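Local coordinates for protein exoglucanase A (PDB 7CBD) that hydrolyses beta-1,4-glucosidic linkages of cellulose with inversion of anomeric configuration, releasing cellobiose from the non-reducing chain ends, at residues W334-L338 with G404-A409. Residues are numbered along the deposited sequence; the frame is centred on the assembly and turned at random.
Sequences WCNPL and GATPNA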
loop_
_atom_site.group_PDB
_atom_site.type_symbol
_atom_site.label_atom_id
_atom_site.label_comp_id
_atom_site.label_asym_id
_atom_site.label_seq_id
_atom_site.Cartn_x
_atom_site.Cartn_y
_atom_site.Cartn_z
ATOM N N TRP A 334 0.856 7.018 -9.788
ATOM C CA TRP A 334 0.619 5.842 -8.963
ATOM C C TRP A 334 0.883 4.534 -9.687
ATOM O O TRP A 334 1.023 3.503 -9.022
ATOM C CB TRP A 334 -0.821 5.824 -8.415
ATOM C CG TRP A 334 -1.871 5.736 -9.485
ATOM C CD1 TRP A 334 -2.558 6.776 -10.042
ATOM C CD2 TRP A 334 -2.342 4.545 -10.139
ATOM N NE1 TRP A 334 -3.429 6.307 -10.997
ATOM C CE2 TRP A 334 -3.317 4.942 -11.073
ATOM C CE3 TRP A 334 -2.048 3.183 -10.007
ATOM C CZ2 TRP A 334 -3.991 4.029 -11.885
ATOM C CZ3 TRP A 334 -2.709 2.276 -10.821
ATOM C CH2 TRP A 334 -3.677 2.704 -11.742
ATOM N N CYS A 335 0.955 4.532 -11.019
ATOM C CA CYS A 335 0.986 3.280 -11.767
ATOM C C CYS A 335 2.395 2.971 -12.264
ATOM O O CYS A 335 2.887 3.606 -13.209
ATOM C CB CYS A 335 -0.016 3.261 -12.916
ATOM S SG CYS A 335 -0.112 1.584 -13.566
ATOM N N ASN A 336 3.022 1.963 -11.651
ATOM C CA ASN A 336 4.334 1.464 -12.047
ATOM C C ASN A 336 5.332 2.581 -12.352
ATOM O O ASN A 336 5.987 2.541 -13.402
ATOM C CB ASN A 336 4.205 0.582 -13.293
ATOM C CG ASN A 336 3.263 -0.592 -13.100
ATOM O OD1 ASN A 336 3.270 -1.255 -12.058
ATOM N ND2 ASN A 336 2.451 -0.869 -14.119
ATOM N N PRO A 337 5.501 3.581 -11.487
ATOM C CA PRO A 337 6.454 4.651 -11.812
ATOM C C PRO A 337 7.863 4.108 -11.986
ATOM O O PRO A 337 8.340 3.289 -11.200
ATOM C CB PRO A 337 6.369 5.581 -10.599
ATOM C CG PRO A 337 5.903 4.702 -9.486
ATOM C CD PRO A 337 4.944 3.746 -10.133
ATOM N N LEU A 338 8.540 4.597 -13.019
ATOM C CA LEU A 338 9.893 4.141 -13.301
ATOM C C LEU A 338 10.839 4.476 -12.155
ATOM O O LEU A 338 10.778 5.560 -11.569
ATOM C CB LEU A 338 10.397 4.803 -14.581
ATOM C CG LEU A 338 9.963 4.062 -15.849
ATOM C CD1 LEU A 338 10.055 4.964 -17.066
ATOM C CD2 LEU A 338 10.787 2.798 -16.051
ATOM N N GLY A 404 5.624 8.755 -16.750
ATOM C CA GLY A 404 6.803 8.031 -16.321
ATOM C C GLY A 404 6.532 6.584 -15.973
ATOM O O GLY A 404 7.309 5.979 -15.234
ATOM N N ALA A 405 5.458 5.998 -16.501
ATOM C CA ALA A 405 5.127 4.615 -16.179
ATOM C C ALA A 405 6.116 3.649 -16.829
ATOM O O ALA A 405 6.673 3.917 -17.897
ATOM C CB ALA A 405 3.705 4.293 -16.638
ATOM N N THR A 406 6.330 2.509 -16.170
ATOM C CA THR A 406 7.247 1.494 -16.692
ATOM C C THR A 406 6.592 0.764 -17.864
ATOM O O THR A 406 5.470 0.265 -17.724
ATOM C CB THR A 406 7.636 0.501 -15.585
ATOM O OG1 THR A 406 8.139 1.215 -14.444
ATOM C CG2 THR A 406 8.710 -0.455 -16.071
ATOM N N PRO A 407 7.234 0.711 -19.033
ATOM C CA PRO A 407 6.624 0.043 -20.189
ATOM C C PRO A 407 6.600 -1.466 -20.015
ATOM O O PRO A 407 7.254 -2.038 -19.141
ATOM C CB PRO A 407 7.538 0.421 -21.360
ATOM C CG PRO A 407 8.332 1.572 -20.889
ATOM C CD PRO A 407 8.478 1.402 -19.403
ATOM N N ASN A 408 5.845 -2.112 -20.903
ATOM C CA ASN A 408 5.743 -3.572 -20.944
ATOM C C ASN A 408 5.183 -4.151 -19.648
ATOM O O ASN A 408 5.601 -5.215 -19.191
ATOM C CB ASN A 408 7.065 -4.228 -21.349
ATOM C CG ASN A 408 7.438 -3.912 -22.774
ATOM O OD1 ASN A 408 6.627 -4.093 -23.682
ATOM N ND2 ASN A 408 8.658 -3.428 -22.984
ATOM N N ALA A 409 4.210 -3.448 -19.059
ATOM C CA ALA A 409 3.621 -3.850 -17.783
ATOM C C ALA A 409 2.447 -4.794 -18.009
ATOM O O ALA A 409 1.584 -4.505 -18.846
ATOM C CB ALA A 409 3.120 -2.627 -17.034
HETATM O O HOH W 1 2.972 0.825 -16.476
#
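This is a loop-to-loop contact with a single beta bridge, in the family 6 glycoside hydrolase catalytic domain and beside its predicted active site. P337 pairs with A405, their CA atoms 4.6 Å apart. Two backbone hydrogen bonds flank the pair. The N of T406 donates to the O of N336 (2.8 Å), and the N of L338 donates to the O of G404 (2.9 Å). The O of N336 is the hub of the contact. It also accepts the hydroxyl of T406, OG1 to O at 2.7 Å. T406 thus grips one carbonyl with both its backbone and its side chain. G404 has a positive phi (63°), which by itself favours glycine.

A water links the loops further along. It accepts from ND2 of N336 (2.9 Å) and donates to the O of T406 (2.8 Å). CB of A409 lies 3.5 Å from the same ND2. On the exposed side, L338 lies over T406, its CD2 3.5 Å from OG1 of T406. CD2 also makes a looser apolar contact with CD of P407, at 4.3 Å.

N336 joins this contact to the catalytic region. Its backbone N hydrogen-bonds to the carboxylate OD2 of D371, a predicted active-site aspartate, and its OD1 accepts a hydrogen bond from NE2 of Q419. C335 is held by a disulfide to C389.

The 334-338 loop runs between helix 316-323 and strand 347-348. The 404-409 loop leads from strand 401-402 to helix 417-425. That helix supplies Q419, while F416, just before it, packs on T406 and A409.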